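Local coordinates for cellulosomal scaffoldin anchoring protein C (Acetivibrio cellulolyticus, PDB 4UYP) that binds, through this type I cohesin domain, the dockerin of the adaptor scaffoldin ScaB and so attaches cellulosomal multienzyme complexes to the bacterial cell surface, at residues T22-P27 / D88-F93; Y32-R37 / M75-P80; V45-I50 / T64-E69. All coordinates share one frame; numbering follows the deposited sequence. Where two conformers were deposited one is given.

Overall arrangement
The three contacts sample a flattened beta sandwich, the cohesin domain. Contact 1 (22-27 with 88-93) pairs strands 16-24 and 91-100 in the layer away from the dockerin; contact 2 (32-37 with 75-80) pairs strands 33-39 and 72-78 in the layer that meets the ScaB dockerin. Their centres lie about 13 Å apart, and F23 and F93 of contact 1 pack on L34, M75 and F77 across the core. Contact 3 (45-50 with 64-69) bridges the outermost strands, 45-52 and 62-67; its centre is about 18 Å from that of contact 2, which it touches where M75 meets I50 and T64. Contacts 1 and 3, about 23 Å apart between centres, do not touch.

Contact 1. Residues T22-P27 / D88-F93; sequences TFTNVP and DSDGVF
Two backbone hydrogen bonds join the strands: F23 N reaches G91 O at 2.9 Å, nearly along the carbonyl axis, and G91 N returns to F23 O at 3.0 Å. Next to this antiparallel hydrogen-bonded pair, T22 and V92 form a non-hydrogen-bonded one. Beyond the strand ends the carboxylate of D90 takes over. Its OD1 accepts V26 N on the syn lone pair at 2.9 Å, while N25 N meets OD2 at 2.9 Å from above the carboxylate plane. One water links OD2 to N25 OD1 and another links OD1 to V26 O; the side-chain ND2 of N25 hydrogen-bonds instead to M1 O.

On the inner face F23 and F93 run side by side with near-parallel rings, planes 16° apart, slid so that F23 CZ sits over the rim of F93, 3.4 Å from its CG. F93 CB covers a face of the F23 ring in a CH-pi contact. In the loops, V26 CG2 comes within 3.3 Å of S89 O, a buried oxygen without a polar partner in the model.

With four donors gripping its two oxygens, D90 is most likely ionised, and fixes the turn at N25-V26 where strand pairing has ended.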
ATOM      1  N   THR C  22      -9.952  14.714   3.213  1.00  9.82           N
ATOM      2  CA  THR C  22     -11.175  15.467   2.890  0.50 10.63           C
ATOM      3  C   THR C  22     -11.966  14.665   1.874  1.00 10.51           C
ATOM      4  O   THR C  22     -11.402  14.079   0.942  1.00 11.41           O
ATOM      5  CB  THR C  22     -10.900  16.883   2.293  0.50 11.19           C
ATOM      6  OG1 THR C  22     -10.025  17.609   3.166  0.50 11.35           O
ATOM      7  CG2 THR C  22     -12.223  17.694   1.974  0.50 12.43           C
ATOM      8  N   PHE C  23     -13.282  14.642   2.027  1.00  9.74           N
ATOM      9  CA  PHE C  23     -14.137  14.063   0.996  1.00 10.39           C
ATOM     10  C   PHE C  23     -15.006  15.194   0.338  1.00 10.38           C
ATOM     11  O   PHE C  23     -15.595  16.062   1.009  1.00 11.84           O
ATOM     12  CB  PHE C  23     -15.201  13.171   1.649  1.00  9.98           C
ATOM     13  CG  PHE C  23     -14.711  11.890   2.331  1.00  9.64           C
ATOM     14  CD1 PHE C  23     -13.383  11.439   2.189  1.00  9.12           C
ATOM     15  CD2 PHE C  23     -15.599  11.144   3.136  1.00  9.75           C
ATOM     16  CE1 PHE C  23     -12.956  10.252   2.850  1.00 10.32           C
ATOM     17  CE2 PHE C  23     -15.195   9.934   3.719  1.00  9.80           C
ATOM     18  CZ  PHE C  23     -13.877   9.493   3.580  1.00 10.07           C
ATOM     19  N   THR C  24     -14.979  15.152  -0.993  1.00 10.90           N
ATOM     20  CA  THR C  24     -15.697  16.153  -1.825  0.50 11.94           C
ATOM     21  C   THR C  24     -16.654  15.382  -2.724  1.00 11.66           C
ATOM     22  O   THR C  24     -16.377  14.320  -3.186  1.00 12.64           O
ATOM     23  CB  THR C  24     -14.648  17.047  -2.569  0.50 11.23           C
ATOM     24  OG1 THR C  24     -14.041  17.903  -1.563  0.50 12.43           O
ATOM     25  CG2 THR C  24     -15.339  18.057  -3.549  0.50 11.06           C
ATOM     26  N   ASN C  25     -17.792  16.033  -3.041  1.00 12.38           N
ATOM     27  CA  ASN C  25     -18.853  15.412  -3.894  1.00 13.44           C
ATOM     28  C   ASN C  25     -19.368  14.096  -3.277  1.00 10.83           C
ATOM     29  O   ASN C  25     -19.585  13.046  -3.930  1.00 13.49           O
ATOM     30  CB  ASN C  25     -18.358  15.127  -5.321  1.00 13.62           C
ATOM     31  CG  ASN C  25     -17.825  16.350  -6.013  1.00 16.08           C
ATOM     32  OD1 ASN C  25     -18.215  17.464  -5.786  1.00 19.13           O
ATOM     33  ND2 ASN C  25     -16.797  16.108  -6.766  1.00 20.91           N
ATOM     34  N   VAL C  26     -19.547  14.154  -1.936  1.00 11.08           N
ATOM     35  CA  VAL C  26     -20.094  12.966  -1.276  1.00 11.08           C
ATOM     36  C   VAL C  26     -21.566  12.727  -1.792  1.00 11.41           C
ATOM     37  O   VAL C  26     -22.309  13.713  -1.770  1.00 13.26           O
ATOM     38  CB  VAL C  26     -20.072  13.180   0.253  1.00 11.05           C
ATOM     39  CG1 VAL C  26     -20.829  12.103   1.048  1.00 11.69           C
ATOM     40  CG2 VAL C  26     -18.594  13.272   0.779  1.00 12.31           C
ATOM     41  N   PRO C  27     -21.924  11.506  -2.031  1.00 11.95           N
ATOM     42  CA  PRO C  27     -23.303  11.256  -2.542  1.00 13.14           C
ATOM     43  C   PRO C  27     -24.273  11.628  -1.454  1.00 14.05           C
ATOM     44  O   PRO C  27     -24.181  11.225  -0.287  1.00 13.15           O
ATOM     45  CB  PRO C  27     -23.295   9.744  -2.815  1.00 13.44           C
ATOM     46  CG  PRO C  27     -22.192   9.173  -1.923  1.00 15.01           C
ATOM     47  CD  PRO C  27     -21.131  10.268  -2.080  1.00 14.20           C
ATOM     48  N   ASP C  88     -22.995  12.063   4.312  1.00 11.14           N
ATOM     49  CA  ASP C  88     -23.736  12.470   3.125  1.00 11.86           C
ATOM     50  C   ASP C  88     -23.498  13.936   2.835  1.00 11.99           C
ATOM     51  O   ASP C  88     -24.350  14.613   2.149  1.00 14.28           O
ATOM     52  CB  ASP C  88     -25.242  12.208   3.293  1.00 13.99           C
ATOM     53  CG  ASP C  88     -25.837  13.028   4.351  1.00 16.82           C
ATOM     54  OD1 ASP C  88     -25.201  13.750   5.148  1.00 16.51           O
ATOM     55  OD2 ASP C  88     -27.157  12.846   4.542  1.00 19.39           O
ATOM     56  N   SER C  89     -22.363  14.517   3.246  1.00 11.46           N
ATOM     57  CA  SER C  89     -22.004  15.880   2.969  1.00 11.02           C
ATOM     58  C   SER C  89     -20.466  15.977   2.929  1.00 12.67           C
ATOM     59  O   SER C  89     -19.760  14.984   3.343  1.00 12.01           O
ATOM     60  CB  SER C  89     -22.497  16.803   4.079  1.00 12.68           C
ATOM     61  OG  SER C  89     -22.021  16.484   5.399  1.00 14.81           O
ATOM     62  N   ASP C  90     -19.934  17.103   2.459  1.00 13.00           N
ATOM     63  CA  ASP C  90     -18.481  17.192   2.216  1.00 11.68           C
ATOM     64  C   ASP C  90     -17.779  17.745   3.414  1.00 12.40           C
ATOM     65  O   ASP C  90     -18.298  18.510   4.181  1.00 14.11           O
ATOM     66  CB  ASP C  90     -18.200  18.124   1.039  1.00 12.47           C
ATOM     67  CG  ASP C  90     -18.760  17.648  -0.289  1.00 12.52           C
ATOM     68  OD1 ASP C  90     -19.326  16.550  -0.367  1.00 13.03           O
ATOM     69  OD2 ASP C  90     -18.447  18.335  -1.318  1.00 15.69           O
ATOM     70  N   GLY C  91     -16.513  17.270   3.589  1.00 11.45           N
ATOM     71  CA  GLY C  91     -15.755  17.857   4.716  1.00 12.59           C
ATOM     72  C   GLY C  91     -14.613  16.965   5.069  1.00 11.41           C
ATOM     73  O   GLY C  91     -14.189  16.127   4.319  1.00 11.14           O
ATOM     74  N   VAL C  92     -14.067  17.220   6.258  1.00 11.33           N
ATOM     75  CA  VAL C  92     -12.917  16.440   6.749  1.00 11.26           C
ATOM     76  C   VAL C  92     -13.382  15.140   7.399  1.00  9.63           C
ATOM     77  O   VAL C  92     -14.180  15.136   8.414  1.00 10.38           O
ATOM     78  CB  VAL C  92     -12.142  17.286   7.770  1.00 11.03           C
ATOM     79  CG1 VAL C  92     -10.931  16.494   8.302  1.00 12.07           C
ATOM     80  CG2 VAL C  92     -11.610  18.588   7.068  1.00 13.36           C
ATOM     81  N   PHE C  93     -12.879  14.032   6.862  1.00  8.88           N
ATOM     82  CA  PHE C  93     -13.161  12.742   7.404  1.00  8.61           C
ATOM     83  C   PHE C  93     -12.252  12.471   8.603  1.00  9.81           C
ATOM     84  O   PHE C  93     -12.743  11.955   9.606  1.00  9.59           O
ATOM     85  CB  PHE C  93     -12.890  11.702   6.294  1.00  8.94           C
ATOM     86  CG  PHE C  93     -12.918  10.289   6.751  1.00  8.43           C
ATOM     87  CD1 PHE C  93     -14.170   9.722   7.178  1.00 10.52           C
ATOM     88  CD2 PHE C  93     -11.807   9.496   6.672  1.00 10.32           C
ATOM     89  CE1 PHE C  93     -14.232   8.351   7.552  1.00 11.22           C
ATOM     90  CE2 PHE C  93     -11.871   8.152   7.087  1.00 11.47           C
ATOM     91  CZ  PHE C  93     -13.064   7.641   7.537  1.00 10.13           C
TER
HETATM   92  O   HOH W   1     -20.093  18.702  -3.441  1.00 37.28           O
HETATM   93  O   HOH W   2     -22.122  16.179  -0.492  1.00 16.77           O

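Contact 2. Residues Y32-R37 / M75-P80; sequences YALSFR and MTFEAP
L34 and F77, a hydrogen-bonded antiparallel pair, point into the core and cross obliquely. CG of L34 occupies the crowded position between its backbone N and carbonyl carbon (chi1 74°), which sets it 3.8 Å from F77 CB. F77 has its CG anti to the backbone N, and the backbone N of A79 lies over one face of its ring, towards the rim. At the next hydrogen-bonded pair, two residues along, F36 and M75 lie side by side and point the same way. The methionine chain bends at both chi2 and chi3, so that its terminal CE meets the edge of the F36 ring, 3.8 Å from CD2, and also packs near F36 O. F93 fills in beneath L34, M75 and F77 from the opposite layer.

The alternate residues, A33, S35, T76 and E78, turn to the other face, where S35 CB touches T76 CG2 at 3.9 Å. S35 OG is hydrogen-bonded to Y118 O, and E78 forms a salt bridge with R22 of the ScaB dockerin chain. At the end of the pairing Y32 swings its ring past A79, with CD1 3.7 Å from A79 CB, and its hydroxyl is hydrogen-bonded to D59 of that same chain.

Five backbone hydrogen bonds hold the register, from M75 N to F36 O at 2.9 Å through to A79 N to Y32 O at 2.8 Å, the last nearly straight at 165°. On the far side of strand 33-39, Y32 and A33 together face Y122 in a classic beta bulge. L34, F36, M75 and F77 thus belong to the core of the type I cohesin jelly roll, while the outward face with A33, S35, T76 and E78 belongs to its flat dockerin-binding surface.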
ATOM      1  N   TYR C  32     -22.451   4.390   3.473  1.00 10.47           N
ATOM      2  CA  TYR C  32     -22.761   3.543   4.615  1.00 10.11           C
ATOM      3  C   TYR C  32     -21.516   2.924   5.267  1.00  9.61           C
ATOM      4  O   TYR C  32     -21.537   2.610   6.463  1.00 10.09           O
ATOM      5  CB  TYR C  32     -23.696   2.436   4.023  1.00 10.47           C
ATOM      6  CG  TYR C  32     -24.268   1.462   5.013  1.00 10.04           C
ATOM      7  CD1 TYR C  32     -25.135   1.934   6.038  1.00 10.82           C
ATOM      8  CD2 TYR C  32     -23.977   0.121   4.992  1.00 11.48           C
ATOM      9  CE1 TYR C  32     -25.724   1.023   6.916  1.00 12.37           C
ATOM     10  CE2 TYR C  32     -24.582  -0.822   5.863  1.00 10.96           C
ATOM     11  CZ  TYR C  32     -25.432  -0.342   6.828  1.00 11.79           C
ATOM     12  OH  TYR C  32     -26.045  -1.202   7.710  1.00 13.10           O
ATOM     13  N   ALA C  33     -20.498   2.601   4.430  1.00  9.53           N
ATOM     14  CA  ALA C  33     -19.308   1.921   5.020  1.00  9.89           C
ATOM     15  C   ALA C  33     -18.151   2.279   4.108  1.00  9.86           C
ATOM     16  O   ALA C  33     -18.277   2.411   2.913  1.00 11.02           O
ATOM     17  CB  ALA C  33     -19.480   0.399   5.081  1.00 11.99           C
ATOM     18  N   LEU C  34     -16.953   2.395   4.691  1.00  8.30           N
ATOM     19  CA  LEU C  34     -15.738   2.662   3.890  1.00  8.53           C
ATOM     20  C   LEU C  34     -14.563   2.230   4.711  1.00  8.50           C
ATOM     21  O   LEU C  34     -14.557   2.184   5.953  1.00  8.20           O
ATOM     22  CB  LEU C  34     -15.631   4.165   3.520  1.00  8.26           C
ATOM     23  CG  LEU C  34     -15.231   5.106   4.680  1.00  7.79           C
ATOM     24  CD1 LEU C  34     -13.701   5.369   4.575  1.00  9.22           C
ATOM     25  CD2 LEU C  34     -16.020   6.430   4.509  1.00  9.19           C
ATOM     26  N   SER C  35     -13.508   1.873   3.981  1.00  8.18           N
ATOM     27  CA  SER C  35     -12.142   1.811   4.601  1.00  7.97           C
ATOM     28  C   SER C  35     -11.226   2.709   3.763  1.00  8.72           C
ATOM     29  O   SER C  35     -11.421   2.894   2.585  1.00  9.25           O
ATOM     30  CB  SER C  35     -11.612   0.378   4.640  1.00  9.54           C
ATOM     31  OG  SER C  35     -11.419  -0.110   3.326  1.00 10.31           O
ATOM     32  N   PHE C  36     -10.273   3.277   4.488  1.00  9.29           N
ATOM     33  CA  PHE C  36      -9.353   4.186   3.827  1.00  9.24           C
ATOM     34  C   PHE C  36      -7.984   3.912   4.396  1.00  8.98           C
ATOM     35  O   PHE C  36      -7.809   3.946   5.626  1.00  9.28           O
ATOM     36  CB  PHE C  36      -9.736   5.672   4.080  1.00 10.32           C
ATOM     37  CG  PHE C  36      -8.812   6.647   3.399  1.00 12.60           C
ATOM     38  CD1 PHE C  36      -8.961   6.817   2.072  1.00 14.96           C
ATOM     39  CD2 PHE C  36      -7.747   7.276   4.098  1.00 17.75           C
ATOM     40  CE1 PHE C  36      -8.154   7.599   1.315  1.00 17.54           C
ATOM     41  CE2 PHE C  36      -6.859   8.097   3.275  1.00 16.45           C
ATOM     42  CZ  PHE C  36      -7.156   8.208   1.962  1.00 16.12           C
ATOM     43  N   ARG C  37      -6.980   3.529   3.575  1.00  8.37           N
ATOM     44  CA  ARG C  37      -5.623   3.271   4.095  1.00  9.17           C
ATOM     45  C   ARG C  37      -4.632   4.113   3.369  1.00  8.73           C
ATOM     46  O   ARG C  37      -4.709   4.257   2.143  1.00  9.27           O
ATOM     47  CB  ARG C  37      -5.320   1.809   3.818  1.00  9.21           C
ATOM     48  CG  ARG C  37      -3.903   1.519   4.349  1.00 12.26           C
ATOM     49  CD  ARG C  37      -3.467   0.057   4.244  1.00 10.47           C
ATOM     50  NE  ARG C  37      -4.331  -0.760   5.043  1.00 10.41           N
ATOM     51  CZ  ARG C  37      -4.003  -1.999   5.315  1.00 11.14           C
ATOM     52  NH1 ARG C  37      -2.881  -2.600   4.890  1.00 11.28           N
ATOM     53  NH2 ARG C  37      -4.804  -2.760   6.061  1.00 10.68           N
ATOM     54  N   MET C  75      -8.326   3.568   8.409  1.00  8.59           N
ATOM     55  CA  MET C  75      -9.534   4.179   9.028  0.50  7.85           C
ATOM     56  C   MET C  75     -10.754   3.426   8.476  1.00  8.87           C
ATOM     57  O   MET C  75     -10.803   3.214   7.256  1.00 10.25           O
ATOM     58  CB  MET C  75      -9.586   5.698   8.662  0.50  7.53           C
ATOM     59  CG  MET C  75      -8.587   6.524   9.525  0.50  7.99           C
ATOM     60  SD  MET C  75      -7.596   7.633   8.464  0.50  7.05           S
ATOM     61  CE  MET C  75      -6.416   6.524   7.626  0.50  7.16           C
ATOM     62  N   THR C  76     -11.721   3.142   9.331  1.00  8.71           N
ATOM     63  CA  THR C  76     -13.027   2.640   8.805  1.00  8.71           C
ATOM     64  C   THR C  76     -14.157   3.457   9.349  1.00  9.98           C
ATOM     65  O   THR C  76     -14.123   3.986  10.469  1.00  9.54           O
ATOM     66  CB  THR C  76     -13.342   1.168   9.139  1.00  9.62           C
ATOM     67  OG1 THR C  76     -13.308   0.925  10.568  1.00 10.10           O
ATOM     68  CG2 THR C  76     -12.249   0.279   8.495  1.00 10.49           C
ATOM     69  N   PHE C  77     -15.206   3.555   8.518  1.00  9.29           N
ATOM     70  CA  PHE C  77     -16.517   4.099   8.940  1.00  8.43           C
ATOM     71  C   PHE C  77     -17.573   3.064   8.651  1.00  9.61           C
ATOM     72  O   PHE C  77     -17.580   2.428   7.573  1.00  9.57           O
ATOM     73  CB  PHE C  77     -16.846   5.349   8.135  1.00  9.27           C
ATOM     74  CG  PHE C  77     -18.231   5.897   8.401  1.00  9.51           C
ATOM     75  CD1 PHE C  77     -18.540   6.537   9.607  1.00 10.03           C
ATOM     76  CD2 PHE C  77     -19.233   5.722   7.467  1.00  9.39           C
ATOM     77  CE1 PHE C  77     -19.808   7.045   9.864  1.00 11.36           C
ATOM     78  CE2 PHE C  77     -20.521   6.214   7.715  1.00 10.08           C
ATOM     79  CZ  PHE C  77     -20.810   6.863   8.894  1.00 10.75           C
ATOM     80  N   GLU C  78     -18.417   2.791   9.659  1.00  9.74           N
ATOM     81  CA  GLU C  78     -19.573   1.882   9.493  1.00 10.33           C
ATOM     82  C   GLU C  78     -20.773   2.640  10.043  1.00  9.93           C
ATOM     83  O   GLU C  78     -20.835   2.816  11.300  1.00 10.36           O
ATOM     84  CB  GLU C  78     -19.336   0.608  10.225  1.00 11.67           C
ATOM     85  CG  GLU C  78     -18.091  -0.226   9.767  1.00 11.50           C
ATOM     86  CD  GLU C  78     -17.543  -1.132  10.918  1.00 13.62           C
ATOM     87  OE1 GLU C  78     -17.196  -0.605  12.020  1.00 16.24           O
ATOM     88  OE2 GLU C  78     -17.529  -2.353  10.562  1.00 19.23           O
ATOM     89  N   ALA C  79     -21.672   3.116   9.208  1.00  9.92           N
ATOM     90  CA  ALA C  79     -22.884   3.718   9.740  1.00 10.52           C
ATOM     91  C   ALA C  79     -23.673   2.711  10.536  1.00 10.57           C
ATOM     92  O   ALA C  79     -23.574   1.519  10.303  1.00 11.66           O
ATOM     93  CB  ALA C  79     -23.715   4.184   8.593  1.00 11.90           C
ATOM     94  N   PRO C  80     -24.406   3.199  11.515  1.00 10.55           N
ATOM     95  CA  PRO C  80     -25.297   2.252  12.212  1.00 11.21           C
ATOM     96  C   PRO C  80     -26.369   1.693  11.262  1.00 12.45           C
ATOM     97  O   PRO C  80     -26.646   2.289  10.202  1.00 13.83           O
ATOM     98  CB  PRO C  80     -25.909   3.178  13.323  1.00 11.47           C
ATOM     99  CG  PRO C  80     -25.924   4.554  12.677  1.00 11.43           C
ATOM    100  CD  PRO C  80     -24.548   4.583  11.976  1.00 11.19           C
TER

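Contact 3. Residues V45-I50 / T64-E69; sequences VTVASI and TYYNNE. With SO4 (sulfate ion), chain R; SO4 (sulfate ion), chain Q.
N68 grips the backbone of V47 with both ends of its side-chain amide. OD1 accepts V47 N at 2.7 Å, almost straight at 169°, although the donor stands above the plane of the amide carbonyl and off its lone pairs. ND2 gives one bond to V47 O at 3.0 Å, close to its own amide plane and onto a lone pair of the carbonyl, and another to O2 of the chain Q sulfate at 2.9 Å. A water also donates to V47 O and to that sulfate, and bonds to Y66 OH. At the other end of the contact, T64 N donates to O3 of the chain R sulfate, and a second water connects I50 O, T64 OG1 and this ion. Both sulfates probably came from the crystallisation liquor. At the end of the strand, N67 OD1 accepts E69 N in an Asx turn.

Packing follows the same line. V47 CG1, anti to its backbone N, lies over one face of the Y66 ring in a CH-pi contact, 3.7 Å from the centroid. I50 slides past Y66 and T64 in the opposite direction, with CD1 3.9 Å from Y66 CD2 and CG2 3.9 Å from T64 CG2; M75 packs against both from strand 72-78.

The strand axes stay 7.8 Å apart, too far for backbone pairing, while strand 45-52 uses its other edge to bond with K99 and N97. N68, just after strand 62-67, thus stands in for a neighbouring strand at V47 and supplies the direct polar link between the segments, beside the packing of V47 and I50 on Y66 and T64.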
ATOM      1  N   VAL C  45       8.445   9.341   8.469  1.00 10.14           N
ATOM      2  CA  VAL C  45       7.390   9.829   9.351  1.00 10.35           C
ATOM      3  C   VAL C  45       6.808   8.613  10.050  1.00 10.36           C
ATOM      4  O   VAL C  45       6.845   7.478   9.569  1.00 10.96           O
ATOM      5  CB  VAL C  45       6.258  10.553   8.598  1.00 10.14           C
ATOM      6  CG1 VAL C  45       6.834  11.842   7.950  1.00 12.26           C
ATOM      7  CG2 VAL C  45       5.566   9.683   7.561  1.00 11.47           C
ATOM      8  N   THR C  46       6.169   8.900  11.163  1.00  9.12           N
ATOM      9  CA  THR C  46       5.425   7.880  11.905  1.00  9.87           C
ATOM     10  C   THR C  46       4.117   8.556  12.386  1.00  9.52           C
ATOM     11  O   THR C  46       4.018   9.796  12.553  1.00  9.81           O
ATOM     12  CB  THR C  46       6.142   7.311  13.122  1.00 10.87           C
ATOM     13  OG1 THR C  46       6.670   8.387  13.948  1.00 13.04           O
ATOM     14  CG2 THR C  46       7.174   6.346  12.646  1.00 11.72           C
ATOM     15  N   VAL C  47       3.083   7.767  12.634  1.00  9.32           N
ATOM     16  CA  VAL C  47       1.815   8.349  13.107  1.00  8.19           C
ATOM     17  C   VAL C  47       1.839   8.581  14.621  1.00  8.56           C
ATOM     18  O   VAL C  47       2.108   7.649  15.405  1.00 10.14           O
ATOM     19  CB  VAL C  47       0.629   7.425  12.778  1.00  8.85           C
ATOM     20  CG1 VAL C  47      -0.708   7.988  13.311  1.00 10.43           C
ATOM     21  CG2 VAL C  47       0.511   7.219  11.265  1.00  8.29           C
ATOM     22  N   ALA C  48       1.634   9.814  15.038  1.00  8.61           N
ATOM     23  CA  ALA C  48       1.482  10.169  16.449  1.00  8.99           C
ATOM     24  C   ALA C  48       0.061   9.915  16.910  1.00  9.53           C
ATOM     25  O   ALA C  48      -0.184   9.437  18.057  1.00 11.54           O
ATOM     26  CB  ALA C  48       1.876  11.643  16.696  1.00 10.10           C
ATOM     27  N   SER C  49      -0.925  10.246  16.062  1.00  9.09           N
ATOM     28  CA  SER C  49      -2.347  10.065  16.436  1.00  9.12           C
ATOM     29  C   SER C  49      -3.180  10.295  15.185  1.00  8.12           C
ATOM     30  O   SER C  49      -2.708  10.893  14.171  1.00  8.70           O
ATOM     31  CB  SER C  49      -2.848  11.047  17.485  1.00 10.14           C
ATOM     32  OG  SER C  49      -2.593  12.402  17.097  1.00 11.96           O
ATOM     33  N   ILE C  50      -4.420   9.775  15.156  1.00  8.40           N
ATOM     34  CA  ILE C  50      -5.388  10.051  14.091  1.00  8.99           C
ATOM     35  C   ILE C  50      -6.612  10.667  14.737  1.00  9.54           C
ATOM     36  O   ILE C  50      -7.123  10.058  15.707  1.00 10.73           O
ATOM     37  CB  ILE C  50      -5.748   8.737  13.365  1.00  9.68           C
ATOM     38  CG1 ILE C  50      -4.490   8.182  12.699  1.00 11.06           C
ATOM     39  CG2 ILE C  50      -6.819   9.044  12.270  1.00 10.56           C
ATOM     40  CD1 ILE C  50      -4.743   6.824  12.055  1.00 12.87           C
ATOM     41  N   THR C  64      -9.802   3.241  13.941  1.00 10.63           N
ATOM     42  CA  THR C  64      -8.507   3.510  13.286  1.00 10.60           C
ATOM     43  C   THR C  64      -7.455   2.532  13.830  1.00 11.76           C
ATOM     44  O   THR C  64      -7.585   1.969  14.895  1.00 12.86           O
ATOM     45  CB  THR C  64      -8.059   4.946  13.495  1.00 11.66           C
ATOM     46  OG1 THR C  64      -7.583   5.106  14.879  1.00 16.13           O
ATOM     47  CG2 THR C  64      -9.080   5.998  13.211  1.00 12.12           C
ATOM     48  N   TYR C  65      -6.426   2.414  13.008  1.00 11.06           N
ATOM     49  CA  TYR C  65      -5.316   1.530  13.353  1.00 12.13           C
ATOM     50  C   TYR C  65      -4.129   2.042  12.580  1.00 13.84           C
ATOM     51  O   TYR C  65      -4.245   2.365  11.429  1.00 15.11           O
ATOM     52  CB  TYR C  65      -5.574   0.077  13.021  1.00 12.31           C
ATOM     53  CG  TYR C  65      -4.359  -0.793  13.332  1.00 13.19           C
ATOM     54  CD1 TYR C  65      -4.006  -1.079  14.666  1.00 15.46           C
ATOM     55  CD2 TYR C  65      -3.644  -1.326  12.300  1.00 13.45           C
ATOM     56  CE1 TYR C  65      -2.827  -1.885  14.864  1.00 17.94           C
ATOM     57  CE2 TYR C  65      -2.491  -2.057  12.485  1.00 16.23           C
ATOM     58  CZ  TYR C  65      -2.157  -2.354  13.740  1.00 16.23           C
ATOM     59  OH  TYR C  65      -0.949  -3.078  13.954  1.00 19.21           O
ATOM     60  N   TYR C  66      -2.932   1.981  13.159  1.00 12.60           N
ATOM     61  CA  TYR C  66      -1.761   2.284  12.361  1.00 11.86           C
ATOM     62  C   TYR C  66      -0.631   1.352  12.802  1.00 11.95           C
ATOM     63  O   TYR C  66      -0.608   0.899  13.925  1.00 12.86           O
ATOM     64  CB  TYR C  66      -1.362   3.767  12.501  1.00 12.37           C
ATOM     65  CG  TYR C  66      -1.256   4.285  13.874  1.00 13.11           C
ATOM     66  CD1 TYR C  66      -0.074   4.164  14.557  1.00 13.51           C
ATOM     67  CD2 TYR C  66      -2.338   4.983  14.536  1.00 15.76           C
ATOM     68  CE1 TYR C  66       0.094   4.646  15.843  1.00 16.04           C
ATOM     69  CE2 TYR C  66      -2.122   5.505  15.853  1.00 15.31           C
ATOM     70  CZ  TYR C  66      -0.969   5.314  16.519  1.00 18.71           C
ATOM     71  OH  TYR C  66      -0.765   5.749  17.831  1.00 22.78           O
ATOM     72  N   ASN C  67       0.269   1.146  11.859  1.00 12.61           N
ATOM     73  CA  ASN C  67       1.432   0.302  12.145  1.00 12.88           C
ATOM     74  C   ASN C  67       2.652   1.123  11.674  1.00 10.97           C
ATOM     75  O   ASN C  67       2.890   1.301  10.483  1.00 11.50           O
ATOM     76  CB  ASN C  67       1.269  -1.017  11.350  1.00 14.11           C
ATOM     77  CG  ASN C  67       2.418  -1.943  11.529  1.00 17.33           C
ATOM     78  OD1 ASN C  67       3.552  -1.490  11.767  1.00 15.55           O
ATOM     79  ND2 ASN C  67       2.171  -3.294  11.431  1.00 23.16           N
ATOM     80  N   ASN C  68       3.415   1.589  12.645  1.00 11.11           N
ATOM     81  CA  ASN C  68       4.557   2.485  12.393  1.00 11.39           C
ATOM     82  C   ASN C  68       5.824   1.694  12.048  1.00 14.80           C
ATOM     83  O   ASN C  68       6.846   2.337  11.717  1.00 16.08           O
ATOM     84  CB  ASN C  68       4.803   3.328  13.562  1.00 10.47           C
ATOM     85  CG  ASN C  68       3.825   4.536  13.668  1.00 10.20           C
ATOM     86  OD1 ASN C  68       3.447   5.057  12.576  1.00 10.33           O
ATOM     87  ND2 ASN C  68       3.491   5.001  14.844  1.00 10.51           N
ATOM     88  N   GLU C  69       5.797   0.399  12.092  1.00 13.27           N
ATOM     89  CA  GLU C  69       6.899  -0.339  11.565  0.50 13.96           C
ATOM     90  C   GLU C  69       6.727  -0.647  10.125  1.00 15.14           C
ATOM     91  O   GLU C  69       7.704  -0.573   9.327  1.00 17.17           O
ATOM     92  CB  GLU C  69       7.081  -1.640  12.392  0.50 15.32           C
ATOM     93  CG  GLU C  69       7.559  -1.481  13.835  0.50 16.69           C
ATOM     94  CD  GLU C  69       6.622  -0.630  14.690  0.50 21.51           C
ATOM     95  OE1 GLU C  69       5.366  -0.938  14.747  0.50 22.05           O
ATOM     96  OE2 GLU C  69       7.103   0.407  15.225  0.50 23.30           O
TER
HETATM   97  S   SO4 R1149      -9.635   4.373  17.619  1.00 37.27           S
HETATM   98  O1  SO4 R1149     -10.649   5.379  18.288  1.00 33.28           O
HETATM   99  O2  SO4 R1149      -8.828   5.239  16.657  1.00 42.80           O
HETATM  100  O3  SO4 R1149     -10.329   3.386  16.830  1.00 16.83           O
HETATM  101  O4  SO4 R1149      -8.557   3.477  18.463  1.00 36.08           O
HETATM  102  S   SO4 Q1148       3.352   3.148  18.106  1.00 42.66           S
HETATM  103  O1  SO4 Q1148       2.776   4.402  18.773  1.00 36.22           O
HETATM  104  O2  SO4 Q1148       4.436   3.348  17.096  1.00 33.38           O
HETATM  105  O3  SO4 Q1148       2.111   2.422  17.676  1.00 54.21           O
HETATM  106  O4  SO4 Q1148       4.013   2.288  19.166  1.00 46.00           O
HETATM  107  O   HOH W   3       2.071   6.736  18.028  1.00 26.84           O
HETATM  108  O   HOH W   4      -8.486   7.691  16.363  1.00 18.41           O